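Local coordinates for tail spike protein gp49 (Pseudomonas phage LKA1, PDB 4RU4) that probably cleaves the O-specific polysaccharide of the Pseudomonas surface as a lyase, helping the phage to enter its host, at residues R312-T317 with S339-T344; H327-H332 with C343-G348; A254-S259 with G281-C286; D355-H360 with T381-Q386; K287-R292 with R319-S324. One frame throughout, in Å; residues are numbered along the deposited sequence. Where two conformers were deposited one is given.

Contact 1 of 5, residues R312-T317 with S339-T344; sequences RMRNCT and SYENCT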
# COMPACT_ATOMS: atom_id res chain seq x y z
N ARG B 312 -0.52 10.57 -8.84
CA ARG B 312 -0.27 9.30 -8.19
C ARG B 312 -0.38 8.15 -9.19
O ARG B 312 -1.42 7.99 -9.82
CB ARG B 312 -1.28 9.13 -7.04
CG ARG B 312 -1.37 10.35 -6.15
CD ARG B 312 -0.08 10.48 -5.29
NE ARG B 312 -0.16 11.65 -4.42
CZ ARG B 312 0.78 11.99 -3.54
NH1 ARG B 312 1.88 11.25 -3.41
NH2 ARG B 312 0.61 13.06 -2.77
N MET B 313 0.69 7.36 -9.34
CA MET B 313 0.64 6.19 -10.21
C MET B 313 0.46 4.96 -9.32
O MET B 313 1.29 4.70 -8.45
CB MET B 313 1.94 6.06 -11.01
CG MET B 313 2.53 7.37 -11.52
SD MET B 313 1.36 8.41 -12.44
CE MET B 313 2.46 9.77 -12.80
N ARG B 314 -0.60 4.19 -9.55
CA ARG B 314 -0.93 3.10 -8.64
C ARG B 314 -1.30 1.85 -9.39
O ARG B 314 -1.99 1.93 -10.41
CB ARG B 314 -2.12 3.51 -7.77
CG ARG B 314 -1.81 4.71 -6.86
CD ARG B 314 -2.93 4.98 -5.87
NE ARG B 314 -2.50 5.95 -4.86
CZ ARG B 314 -3.08 7.13 -4.66
NH1 ARG B 314 -4.11 7.50 -5.40
NH2 ARG B 314 -2.61 7.93 -3.72
N ASN B 315 -0.87 0.70 -8.87
CA ASN B 315 -1.38 -0.59 -9.35
C ASN B 315 -1.08 -0.84 -10.85
O ASN B 315 -1.89 -1.47 -11.55
CB ASN B 315 -2.88 -0.73 -9.07
CG ASN B 315 -3.26 -0.36 -7.61
OD1 ASN B 315 -2.52 -0.64 -6.68
ND2 ASN B 315 -4.42 0.28 -7.43
N CYS B 316 0.07 -0.37 -11.33
CA CYS B 316 0.48 -0.56 -12.73
C CYS B 316 1.65 -1.51 -12.87
O CYS B 316 2.42 -1.72 -11.93
CB CYS B 316 0.90 0.78 -13.35
SG CYS B 316 -0.42 2.03 -13.44
N THR B 317 1.79 -2.10 -14.06
CA THR B 317 3.02 -2.80 -14.45
C THR B 317 3.64 -2.01 -15.60
O THR B 317 2.96 -1.69 -16.60
CB THR B 317 2.74 -4.27 -14.92
OG1 THR B 317 2.36 -5.05 -13.78
CG2 THR B 317 4.02 -4.91 -15.51
N SER B 339 3.96 10.24 -6.42
CA SER B 339 4.43 8.90 -6.04
C SER B 339 4.02 7.82 -7.02
O SER B 339 3.07 7.99 -7.81
CB SER B 339 3.91 8.51 -4.63
OG SER B 339 2.48 8.59 -4.53
N TYR B 340 4.78 6.71 -6.97
CA TYR B 340 4.36 5.41 -7.52
C TYR B 340 4.05 4.52 -6.31
O TYR B 340 4.81 4.48 -5.35
CB TYR B 340 5.46 4.76 -8.39
CG TYR B 340 5.70 5.43 -9.74
CD1 TYR B 340 6.45 6.58 -9.83
CD2 TYR B 340 5.19 4.88 -10.91
CE1 TYR B 340 6.66 7.22 -11.08
CE2 TYR B 340 5.41 5.50 -12.16
CZ TYR B 340 6.14 6.66 -12.22
OH TYR B 340 6.34 7.29 -13.42
N GLU B 341 2.94 3.78 -6.36
CA GLU B 341 2.53 2.93 -5.25
C GLU B 341 1.97 1.63 -5.83
O GLU B 341 1.21 1.66 -6.80
CB GLU B 341 1.43 3.65 -4.45
CG GLU B 341 1.97 4.97 -3.87
CD GLU B 341 0.93 5.90 -3.25
OE1 GLU B 341 -0.27 5.57 -3.28
OE2 GLU B 341 1.35 6.99 -2.77
N ASN B 342 2.37 0.51 -5.24
CA ASN B 342 1.88 -0.81 -5.67
C ASN B 342 2.11 -1.04 -7.15
O ASN B 342 1.22 -1.55 -7.82
CB ASN B 342 0.40 -0.98 -5.37
CG ASN B 342 0.06 -0.78 -3.90
OD1 ASN B 342 -0.77 0.05 -3.56
ND2 ASN B 342 0.69 -1.54 -3.04
N CYS B 343 3.28 -0.67 -7.65
CA CYS B 343 3.63 -0.86 -9.05
C CYS B 343 4.73 -1.90 -9.21
O CYS B 343 5.64 -1.98 -8.37
CB CYS B 343 4.10 0.47 -9.67
SG CYS B 343 2.74 1.67 -9.89
N THR B 344 4.65 -2.67 -10.29
CA THR B 344 5.76 -3.50 -10.72
C THR B 344 6.52 -2.69 -11.79
O THR B 344 5.95 -2.33 -12.83
CB THR B 344 5.27 -4.85 -11.30
OG1 THR B 344 4.50 -5.54 -10.30
CG2 THR B 344 6.47 -5.74 -11.75
O HOH W 1 -0.81 7.82 -1.22
O HOH W 2 1.93 -4.25 -10.25
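Met313 lays its CG over one face of the Tyr340 ring, 3.7 Å from the ring centroid, a CH-pi contact in which the methionine carbon sits displaced toward the rim near CD2 and CE2. A bend at chi2 (-52°) places SD farther off and oblique to the ring, a longer Met-aromatic approach; the phenol OH bonds to the carbonyl of Asp330. The ring of Tyr358 runs nearly parallel to that of Tyr340. On the other side of the strands, the Arg314 guanidinium carries Arg312 CB over the centre of one face, while its edge receives Glu341 OE1 in plane: NE to OE1 is 2.8 Å and almost straight at 171°, although the carboxylate oxygen is approached from above its own plane. Strands 312-314 and 339-341 stack in parallel register, as rungs of successive coils of a right-handed beta-helix of the pectate-lyase type, and equivalent residues, down to Cys316 over Cys343, lie one above the other. Backbone bonds such as Met313 N to Ser339 O (2.9 Å) hold that register. Ser339 OG, in the Arg312 guanidinium plane, accepts from NH1 at 2.9 Å and donates to Glu341 OE2 at 2.6 Å, linking the two arginine systems. Glu341 OE2 also pairs with Arg359, so the buried carboxylate is probably kept ionised by the positive charges around it. Asn342 packs against Asn342 and Glu341 of neighbouring subunits.

Contact 2 of 5, residues H327-H332 with C343-G348; sequences HCADFH and CTIYGG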
# COMPACT_ATOMS: atom_id res chain seq x y z
N HIS B 327 15.79 5.11 -16.81
CA HIS B 327 14.82 4.56 -15.89
C HIS B 327 13.47 4.43 -16.56
O HIS B 327 13.08 5.28 -17.39
CB HIS B 327 14.71 5.48 -14.67
CG HIS B 327 14.43 6.91 -15.03
ND1 HIS B 327 15.43 7.83 -15.27
CD2 HIS B 327 13.26 7.57 -15.21
CE1 HIS B 327 14.89 9.00 -15.58
NE2 HIS B 327 13.57 8.87 -15.53
N CYS B 328 12.76 3.38 -16.19
CA CYS B 328 11.43 3.09 -16.73
C CYS B 328 10.34 3.97 -16.10
O CYS B 328 9.48 4.50 -16.81
CB CYS B 328 11.10 1.62 -16.50
SG CYS B 328 9.39 1.16 -16.99
N ALA B 329 10.37 4.11 -14.78
CA ALA B 329 9.38 4.95 -14.08
C ALA B 329 9.95 6.34 -13.89
O ALA B 329 10.98 6.48 -13.24
CB ALA B 329 9.01 4.35 -12.75
N ASP B 330 9.31 7.36 -14.46
CA ASP B 330 9.92 8.69 -14.48
C ASP B 330 9.13 9.76 -13.71
O ASP B 330 7.90 9.72 -13.65
CB ASP B 330 10.15 9.15 -15.94
CG ASP B 330 10.60 10.59 -16.03
OD1 ASP B 330 11.84 10.84 -15.95
OD2 ASP B 330 9.72 11.50 -16.12
N PHE B 331 9.85 10.67 -13.05
CA PHE B 331 9.37 12.01 -12.74
C PHE B 331 10.49 12.94 -13.21
O PHE B 331 11.67 12.65 -12.98
CB PHE B 331 9.26 12.22 -11.22
CG PHE B 331 8.18 11.41 -10.56
CD1 PHE B 331 6.84 11.66 -10.81
CD2 PHE B 331 8.52 10.44 -9.61
CE1 PHE B 331 5.85 10.93 -10.19
CE2 PHE B 331 7.52 9.70 -8.98
CZ PHE B 331 6.18 9.97 -9.26
N HIS B 332 10.15 14.07 -13.83
CA HIS B 332 11.15 15.12 -14.07
C HIS B 332 11.31 16.07 -12.86
O HIS B 332 10.53 16.01 -11.89
CB HIS B 332 10.81 15.94 -15.33
CG HIS B 332 11.23 15.28 -16.60
ND1 HIS B 332 10.93 13.96 -16.88
CD2 HIS B 332 11.91 15.75 -17.67
CE1 HIS B 332 11.43 13.65 -18.06
NE2 HIS B 332 12.01 14.72 -18.57
N CYS B 343 3.28 -0.67 -7.65
CA CYS B 343 3.63 -0.86 -9.05
C CYS B 343 4.73 -1.90 -9.21
O CYS B 343 5.64 -1.98 -8.37
CB CYS B 343 4.10 0.47 -9.67
SG CYS B 343 2.74 1.67 -9.89
N THR B 344 4.65 -2.67 -10.29
CA THR B 344 5.76 -3.50 -10.72
C THR B 344 6.52 -2.69 -11.79
O THR B 344 5.95 -2.33 -12.83
CB THR B 344 5.27 -4.85 -11.30
OG1 THR B 344 4.50 -5.54 -10.30
CG2 THR B 344 6.47 -5.74 -11.75
N ILE B 345 7.78 -2.38 -11.52
CA ILE B 345 8.57 -1.53 -12.42
C ILE B 345 9.79 -2.29 -12.92
O ILE B 345 10.75 -2.50 -12.17
CB ILE B 345 9.01 -0.21 -11.70
CG1 ILE B 345 7.78 0.52 -11.14
CG2 ILE B 345 9.84 0.71 -12.66
CD1 ILE B 345 8.10 1.74 -10.25
N TYR B 346 9.74 -2.74 -14.17
CA TYR B 346 10.91 -3.37 -14.77
C TYR B 346 11.74 -2.30 -15.42
O TYR B 346 11.24 -1.60 -16.30
CB TYR B 346 10.48 -4.35 -15.87
CG TYR B 346 9.70 -5.53 -15.33
CD1 TYR B 346 10.36 -6.61 -14.78
CD2 TYR B 346 8.30 -5.57 -15.39
CE1 TYR B 346 9.64 -7.74 -14.31
CE2 TYR B 346 7.58 -6.67 -14.94
CZ TYR B 346 8.25 -7.75 -14.39
OH TYR B 346 7.54 -8.85 -13.93
N GLY B 347 13.00 -2.16 -15.01
CA GLY B 347 13.90 -1.25 -15.72
C GLY B 347 14.16 0.04 -14.96
O GLY B 347 14.60 1.03 -15.55
N GLY B 348 13.91 0.05 -13.65
CA GLY B 348 14.39 1.14 -12.83
C GLY B 348 13.46 2.32 -12.63
O GLY B 348 12.46 2.50 -13.36
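Ala329 N donates to Gly348 O at 3.0 Å in a nearly straight bond (172°), lying in the plane of that carbonyl. Cys328 N is shared between two weak bonds, to Gly348 O and to Gly347 O at 3.1 Å, both well bent. Within 327-332, Asp330 is gripped by two imidazoles: His327 NE2 meets the anti lone pair of OD1 at 2.7 Å, and His332 ND1 reaches OD2 from the syn side, which fixes the carboxylate between the rings. The contact joins the irregular segment 327-332 to strand 344-345 and the glycine turn after it, in adjoining parts of the parallel beta-helix coil. Gly347 and Gly348 both have positive phi, and Gly347 packs its bare CA close to Cys328. With SG anti to the backbone N (chi1 174°), Cys328 brings its sulfur 3.4 Å from Tyr346 O, while its CB approaches the same oxygen at 3.2 Å. Farther inward Ala329 CB touches both CD1 and CG2 of Ile345, each at 3.7 Å.

Contact 3 of 5, residues A254-S259 with G281-C286; sequences AKITNS and GGADNC. With EDO (1,2-ethanediol), chain S.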
# COMPACT_ATOMS: atom_id res chain seq x y z
N ALA B 254 -6.60 14.65 -14.03
CA ALA B 254 -6.66 13.72 -15.16
C ALA B 254 -6.52 12.31 -14.61
O ALA B 254 -5.60 12.03 -13.84
CB ALA B 254 -5.54 14.00 -16.14
N LYS B 255 -7.42 11.40 -15.01
CA LYS B 255 -7.27 10.00 -14.60
C LYS B 255 -7.28 9.07 -15.81
O LYS B 255 -8.22 9.12 -16.61
CB LYS B 255 -8.36 9.60 -13.62
CG LYS B 255 -8.22 10.23 -12.22
CD LYS B 255 -9.21 9.63 -11.22
CE LYS B 255 -8.91 10.11 -9.81
NZ LYS B 255 -9.97 11.01 -9.33
N ILE B 256 -6.26 8.22 -15.93
CA ILE B 256 -6.30 7.14 -16.90
C ILE B 256 -6.32 5.82 -16.14
O ILE B 256 -5.47 5.60 -15.26
CB ILE B 256 -5.16 7.16 -17.90
CG1 ILE B 256 -5.22 5.92 -18.82
CG2 ILE B 256 -3.77 7.22 -17.20
CD1 ILE B 256 -4.44 6.11 -20.12
N THR B 257 -7.28 4.96 -16.46
CA THR B 257 -7.49 3.73 -15.67
C THR B 257 -7.67 2.51 -16.58
O THR B 257 -8.19 2.62 -17.70
CB THR B 257 -8.75 3.85 -14.78
OG1 THR B 257 -9.85 4.31 -15.60
CG2 THR B 257 -8.51 4.86 -13.64
N ASN B 258 -7.26 1.33 -16.10
CA ASN B 258 -7.61 0.07 -16.79
C ASN B 258 -7.19 0.02 -18.28
O ASN B 258 -7.88 -0.59 -19.12
CB ASN B 258 -9.11 -0.16 -16.65
CG ASN B 258 -9.61 0.10 -15.22
OD1 ASN B 258 -9.02 -0.40 -14.27
ND2 ASN B 258 -10.67 0.91 -15.08
N SER B 259 -6.06 0.65 -18.61
CA SER B 259 -5.67 0.83 -20.00
C SER B 259 -4.34 0.15 -20.33
O SER B 259 -3.51 -0.04 -19.44
CB SER B 259 -5.62 2.34 -20.35
OG SER B 259 -6.91 2.89 -20.12
N GLY B 281 -5.03 13.62 -9.79
CA GLY B 281 -5.22 12.55 -10.74
C GLY B 281 -4.05 11.58 -10.78
O GLY B 281 -3.31 11.41 -9.80
N GLY B 282 -3.92 10.89 -11.92
CA GLY B 282 -2.86 9.91 -12.09
C GLY B 282 -3.31 8.70 -12.90
O GLY B 282 -4.28 8.78 -13.64
N ALA B 283 -2.58 7.60 -12.76
CA ALA B 283 -2.80 6.39 -13.56
C ALA B 283 -3.05 5.21 -12.63
O ALA B 283 -2.39 5.07 -11.61
CB ALA B 283 -1.58 6.09 -14.43
N ASP B 284 -3.99 4.34 -13.00
CA ASP B 284 -4.40 3.29 -12.10
C ASP B 284 -4.72 2.05 -12.91
O ASP B 284 -5.50 2.10 -13.89
CB ASP B 284 -5.63 3.71 -11.29
CG ASP B 284 -5.86 2.83 -10.07
OD1 ASP B 284 -5.77 1.60 -10.18
OD2 ASP B 284 -6.11 3.37 -8.97
N ASN B 285 -4.12 0.95 -12.48
CA ASN B 285 -4.39 -0.36 -13.07
C ASN B 285 -4.08 -0.39 -14.56
O ASN B 285 -4.85 -0.94 -15.35
CB ASN B 285 -5.84 -0.75 -12.85
CG ASN B 285 -6.04 -2.24 -12.98
OD1 ASN B 285 -5.12 -3.02 -12.72
ND2 ASN B 285 -7.23 -2.66 -13.41
N CYS B 286 -2.96 0.22 -14.96
CA CYS B 286 -2.54 0.22 -16.36
C CYS B 286 -1.34 -0.67 -16.61
O CYS B 286 -0.44 -0.77 -15.75
CB CYS B 286 -2.19 1.64 -16.80
SG CYS B 286 -3.61 2.77 -16.87
C1 EDO S . -6.96 -2.25 -21.91
O1 EDO S . -7.03 -2.79 -20.59
C2 EDO S . -7.87 -3.03 -22.84
O2 EDO S . -9.11 -3.21 -22.18
O HOH W 3 -8.58 1.51 -11.83
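Strands 254-257 and 281-284 run parallel, 3° apart with axes 4.6 Å from each other, as rungs of successive coils of the right-handed parallel beta-helix. Their backbones are laced by alternating bonds, among them Gly282 N to Ala254 O at 2.8 Å and Asp284 N to Ile256 O at 3.0 Å. Gly281, with positive phi, brings its CA within 3.2 Å of Ala254 O. Beyond the last bridged pair, Asn258 and Asn285 both adopt left-handed backbone angles, turning the two chains together. On the buried side Ile256 CG2, in the crowded position between backbone N and carbonyl carbon, rests on Ala283 CB at 3.7 Å, and its CG1 lies beside Cys286 SG. That sulfur also accepts a weak bond from Ser259 N. On the face of Thr257 and Asp284, Thr257 CG2 meets Asp284 CB, while its OG1 bonds to Asp234, which also takes ND2 of Asn258. This face packs on Asn285 and Asn315 of a neighbouring subunit. The asparagine amides stand nearly perpendicular, 80° between planes, yet Asn258 OD1 lies in the Asn285 amide plane, and Asn285 ND2 meets an in-plane lone pair of that oxygen at 3.0 Å.

Contact 4 of 5, residues D355-H360 with T381-Q386; sequences DISYRH and TFLLDQ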
# COMPACT_ATOMS: atom_id res chain seq x y z
N ASP B 355 9.98 15.91 -2.70
CA ASP B 355 8.95 15.12 -2.01
C ASP B 355 8.36 14.03 -2.90
O ASP B 355 7.18 14.08 -3.28
CB ASP B 355 7.85 16.04 -1.43
CG ASP B 355 8.38 16.97 -0.34
OD1 ASP B 355 9.50 16.72 0.16
OD2 ASP B 355 7.69 17.95 0.00
N ILE B 356 9.19 13.05 -3.24
CA ILE B 356 8.80 11.95 -4.12
C ILE B 356 8.92 10.60 -3.38
O ILE B 356 9.89 10.38 -2.66
CB ILE B 356 9.74 11.91 -5.31
CG1 ILE B 356 9.70 13.24 -6.08
CG2 ILE B 356 9.45 10.67 -6.19
CD1 ILE B 356 8.33 13.70 -6.55
N SER B 357 7.94 9.70 -3.55
CA SER B 357 8.01 8.42 -2.85
C SER B 357 7.69 7.27 -3.80
O SER B 357 6.90 7.45 -4.75
CB SER B 357 7.03 8.40 -1.66
OG SER B 357 7.07 9.63 -0.94
N TYR B 358 8.31 6.12 -3.54
CA TYR B 358 7.90 4.83 -4.10
C TYR B 358 7.46 3.98 -2.92
O TYR B 358 8.21 3.86 -1.94
CB TYR B 358 9.08 4.17 -4.84
CG TYR B 358 9.42 4.91 -6.09
CD1 TYR B 358 10.19 6.05 -6.06
CD2 TYR B 358 8.89 4.49 -7.33
CE1 TYR B 358 10.48 6.78 -7.24
CE2 TYR B 358 9.15 5.21 -8.49
CZ TYR B 358 9.96 6.35 -8.44
OH TYR B 358 10.21 7.08 -9.58
N ARG B 359 6.26 3.41 -2.98
CA ARG B 359 5.71 2.67 -1.84
C ARG B 359 5.22 1.31 -2.28
O ARG B 359 4.35 1.22 -3.16
CB ARG B 359 4.52 3.41 -1.23
CG ARG B 359 4.81 4.86 -0.85
CD ARG B 359 3.53 5.53 -0.33
NE ARG B 359 3.84 6.74 0.44
CZ ARG B 359 3.58 7.99 0.05
NH1 ARG B 359 2.97 8.23 -1.11
NH2 ARG B 359 3.92 9.01 0.84
N HIS B 360 5.73 0.25 -1.65
CA HIS B 360 5.29 -1.10 -1.98
C HIS B 360 5.38 -1.37 -3.48
O HIS B 360 4.50 -2.03 -4.06
CB HIS B 360 3.86 -1.34 -1.46
CG HIS B 360 3.81 -1.64 0.02
ND1 HIS B 360 2.65 -1.56 0.77
CD2 HIS B 360 4.78 -2.01 0.88
CE1 HIS B 360 2.92 -1.87 2.03
NE2 HIS B 360 4.20 -2.16 2.12
N THR B 381 12.12 15.52 0.60
CA THR B 381 12.27 14.17 1.11
C THR B 381 12.04 13.16 -0.00
O THR B 381 11.08 13.28 -0.77
CB THR B 381 11.26 13.96 2.26
OG1 THR B 381 11.57 14.86 3.32
CG2 THR B 381 11.28 12.52 2.79
N PHE B 382 12.91 12.17 -0.09
CA PHE B 382 12.82 11.18 -1.15
C PHE B 382 12.85 9.80 -0.49
O PHE B 382 13.79 9.49 0.25
CB PHE B 382 13.96 11.38 -2.14
CG PHE B 382 13.99 12.76 -2.71
CD1 PHE B 382 14.64 13.80 -2.03
CD2 PHE B 382 13.30 13.04 -3.89
CE1 PHE B 382 14.62 15.12 -2.55
CE2 PHE B 382 13.28 14.36 -4.41
CZ PHE B 382 13.96 15.38 -3.74
N LEU B 383 11.83 9.01 -0.77
CA LEU B 383 11.51 7.85 0.06
C LEU B 383 11.38 6.61 -0.80
O LEU B 383 10.72 6.67 -1.85
CB LEU B 383 10.19 8.10 0.80
CG LEU B 383 9.56 6.97 1.63
CD1 LEU B 383 10.53 6.48 2.72
CD2 LEU B 383 8.26 7.42 2.28
N LEU B 384 12.02 5.52 -0.39
CA LEU B 384 11.71 4.17 -0.88
C LEU B 384 11.09 3.45 0.30
O LEU B 384 11.78 3.03 1.23
CB LEU B 384 12.97 3.42 -1.35
CG LEU B 384 13.73 4.02 -2.52
CD1 LEU B 384 14.89 3.12 -2.93
CD2 LEU B 384 12.79 4.24 -3.70
N ASP B 385 9.77 3.31 0.26
CA ASP B 385 8.99 2.86 1.38
C ASP B 385 8.61 1.39 1.17
O ASP B 385 7.69 1.11 0.39
CB ASP B 385 7.72 3.71 1.40
CG ASP B 385 6.85 3.46 2.60
OD1 ASP B 385 6.66 2.30 3.04
OD2 ASP B 385 6.35 4.48 3.13
N GLN B 386 9.28 0.48 1.88
CA GLN B 386 8.98 -0.95 1.85
C GLN B 386 8.95 -1.49 0.41
O GLN B 386 8.02 -2.23 0.04
CB GLN B 386 7.64 -1.26 2.50
CG GLN B 386 7.41 -0.65 3.88
CD GLN B 386 8.29 -1.23 4.98
OE1 GLN B 386 8.69 -0.51 5.91
NE2 GLN B 386 8.57 -2.53 4.91
O HOH W 4 8.73 11.72 0.39
O HOH W 5 4.92 7.16 3.04
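Thr381 N is satisfied by Asp355 OD1, 2.9 Å away, in a pair of parallel strands from adjacent coils of the right-handed beta-helix. Asp355 stands where the chain turns a corner, and its OD1 has a second partner in Arg430 of a neighbouring subunit. From there the backbone bonds alternate across the pair: Ile356 N to Thr381 O, Leu383 N to Ile356 O, Tyr358 N to Leu383 O, Asp385 N to Tyr358 O at 2.8 Å, and finally His360 N to Asp385 O. Arg359, with its NH1 engaged by Glu341, stays apart from Asp385, NE to OD2 4.3 Å, and a water mediates between them, accepting from NE at 2.8 Å and donating to OD2 at 3.0 Å. Asp385 OD1 accepts from His360 NE2 of a neighbouring subunit, and His360 in turn donates to Asp385 of the other one, so these polar ends knit the trimer together. On the opposite side of the strands Tyr358 CB packs on Leu384 CD2, and Ile356 CB on Phe382 CD2. Beside the last pair, the His360 imidazole edge presents CD2 to Gln386 O, 3.4 Å away and in the ring plane.

Contact 5 of 5, residues K287-R292 with R319-S324; sequences KVYARR and RNDITS. With EDO (1,2-ethanediol), chain T.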
# COMPACT_ATOMS: atom_id res chain seq x y z
N LYS B 287 -1.30 -1.28 -17.80
CA LYS B 287 -0.11 -2.02 -18.26
C LYS B 287 0.54 -1.17 -19.33
O LYS B 287 -0.12 -0.79 -20.31
CB LYS B 287 -0.50 -3.42 -18.81
CG LYS B 287 0.70 -4.25 -19.33
CD LYS B 287 0.32 -5.75 -19.51
CE LYS B 287 1.48 -6.53 -20.19
NZ LYS B 287 1.52 -6.21 -21.65
N VAL B 288 1.81 -0.80 -19.12
CA VAL B 288 2.42 0.20 -19.97
C VAL B 288 3.84 -0.22 -20.41
O VAL B 288 4.64 -0.74 -19.60
CB VAL B 288 2.48 1.57 -19.25
CG1 VAL B 288 2.96 2.66 -20.20
CG2 VAL B 288 1.11 1.95 -18.64
N TYR B 289 4.12 -0.02 -21.69
CA TYR B 289 5.48 -0.13 -22.23
C TYR B 289 5.81 1.14 -23.00
O TYR B 289 4.97 1.64 -23.73
CB TYR B 289 5.64 -1.32 -23.21
CG TYR B 289 6.98 -1.25 -23.91
CD1 TYR B 289 8.15 -1.70 -23.28
CD2 TYR B 289 7.10 -0.66 -25.17
CE1 TYR B 289 9.37 -1.61 -23.91
CE2 TYR B 289 8.32 -0.54 -25.80
CZ TYR B 289 9.46 -1.01 -25.16
OH TYR B 289 10.67 -0.89 -25.81
N ALA B 290 7.04 1.64 -22.85
CA ALA B 290 7.57 2.64 -23.78
C ALA B 290 9.08 2.46 -23.85
O ALA B 290 9.67 2.00 -22.89
CB ALA B 290 7.21 4.05 -23.36
N ARG B 291 9.69 2.78 -24.99
CA ARG B 291 11.12 2.60 -25.16
C ARG B 291 11.87 3.28 -24.01
O ARG B 291 12.71 2.65 -23.40
CB ARG B 291 11.62 3.14 -26.52
CG ARG B 291 13.08 2.79 -26.78
CD ARG B 291 13.63 3.39 -28.09
NE ARG B 291 13.75 4.85 -28.00
CZ ARG B 291 14.81 5.51 -27.54
NH1 ARG B 291 15.90 4.86 -27.11
NH2 ARG B 291 14.78 6.84 -27.50
N ARG B 292 11.53 4.53 -23.70
CA ARG B 292 12.27 5.23 -22.63
C ARG B 292 11.57 5.24 -21.25
O ARG B 292 12.05 4.60 -20.31
CB ARG B 292 12.67 6.64 -23.06
CG ARG B 292 13.84 6.59 -24.07
CD ARG B 292 14.38 7.95 -24.42
NE ARG B 292 15.12 8.56 -23.31
CZ ARG B 292 14.64 9.50 -22.51
NH1 ARG B 292 13.37 9.97 -22.64
NH2 ARG B 292 15.44 9.98 -21.55
N ARG B 319 7.10 -1.38 -18.18
CA ARG B 319 8.30 -1.90 -18.85
C ARG B 319 8.86 -0.86 -19.81
O ARG B 319 8.11 -0.05 -20.38
CB ARG B 319 7.99 -3.18 -19.63
CG ARG B 319 7.56 -4.37 -18.77
CD ARG B 319 7.13 -5.57 -19.68
NE ARG B 319 6.92 -6.80 -18.90
CZ ARG B 319 5.77 -7.16 -18.34
NH1 ARG B 319 4.68 -6.38 -18.44
NH2 ARG B 319 5.69 -8.30 -17.65
N ASN B 320 10.19 -0.86 -19.98
CA ASN B 320 10.82 -0.03 -20.98
C ASN B 320 11.86 -0.84 -21.76
O ASN B 320 12.00 -2.05 -21.54
CB ASN B 320 11.41 1.28 -20.38
CG ASN B 320 12.78 1.09 -19.70
OD1 ASN B 320 13.19 -0.03 -19.37
ND2 ASN B 320 13.50 2.20 -19.51
N ASP B 321 12.55 -0.19 -22.70
CA ASP B 321 13.63 -0.82 -23.44
C ASP B 321 14.87 -0.70 -22.56
O ASP B 321 15.42 0.39 -22.37
CB ASP B 321 13.85 -0.04 -24.75
CG ASP B 321 14.99 -0.59 -25.60
OD1 ASP B 321 15.74 -1.47 -25.14
OD2 ASP B 321 15.15 -0.12 -26.75
N ILE B 322 15.33 -1.82 -22.02
CA ILE B 322 16.49 -1.77 -21.13
C ILE B 322 17.73 -1.20 -21.83
O ILE B 322 18.58 -0.56 -21.21
CB ILE B 322 16.78 -3.17 -20.52
CG1 ILE B 322 17.72 -3.03 -19.32
CG2 ILE B 322 17.31 -4.10 -21.59
CD1 ILE B 322 17.70 -4.23 -18.38
N THR B 323 17.85 -1.41 -23.13
CA THR B 323 19.01 -0.89 -23.85
C THR B 323 18.96 0.62 -24.02
O THR B 323 19.92 1.21 -24.47
CB THR B 323 19.21 -1.55 -25.26
OG1 THR B 323 18.17 -1.12 -26.16
CG2 THR B 323 19.18 -3.05 -25.13
N SER B 324 17.85 1.26 -23.65
CA SER B 324 17.80 2.72 -23.68
C SER B 324 18.73 3.35 -22.64
O SER B 324 19.12 4.51 -22.76
CB SER B 324 16.37 3.22 -23.42
OG SER B 324 16.01 2.96 -22.09
C1 EDO T . 0.99 -2.70 -22.77
O1 EDO T . 0.29 -3.95 -22.91
C2 EDO T . 2.42 -2.88 -23.24
O2 EDO T . 3.14 -3.84 -22.44
O HOH W 6 4.31 -3.74 -19.78
O HOH W 7 16.69 2.08 -27.07
O HOH W 8 17.65 6.88 -23.66
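Lys287 passes its CE 3.7 Å from Arg319 NH1 at one side of a parallel beta-helix coil, and the two like charges, Lys287 NZ and Arg319 NH1, stand 4.5 Å apart. Its NZ holds both hydroxyls of an ethanediol and also pairs with Glu172 of a neighbouring subunit, while Arg319 pairs with Asp280 of that subunit; these acids probably offset the repulsion. Val288 O receives Arg319 N and a water that also accepts from Arg319 NH1. Tyr289, its CG anti to the backbone N (chi1 171°), lies beside Asp321 with OH 3.5 Å from CB, and Arg319 CB sits at the ring edge. Ala290 N returns a bond to Arg319 O at 3.2 Å. Past the strand, Arg291 O still accepts from Asp321 N at 2.9 Å, and Arg291 CG rests against Asp321 CB. Asp321 OD1 in turn takes Thr323 N, an Asx turn, and the Thr323 hydroxyl from the same face of its carboxylate. At the end Arg292 O receives Asn320 ND2 at 2.9 Å, with that oxygen only 3° out of the amide plane.

How the contacts relate
Contacts 1, 3 and 4 belong to one ladder of parallel strands: 281-284 neighbours 312-314, and 338-341 neighbours 356-359, so the three succeed one another along the beta-helix. Contact 5 lies on the ladder that follows after the turn, and contact 2 joins its continuation, 344-345, to a connecting loop. Contacts 1 and 4 are almost wholly buried and share a charge network through Glu341 and Arg359, along with the meeting of the Tyr340 and Tyr358 rings; contact 3 has no charge pair across it and adds an amide-amide bond to its backbone bonds. Contact 2 is also buried but much smaller, whereas contacts 3 and 5 each include four partly exposed residues and an ethanediol, contact 5 adding charged partners from a neighbouring subunit.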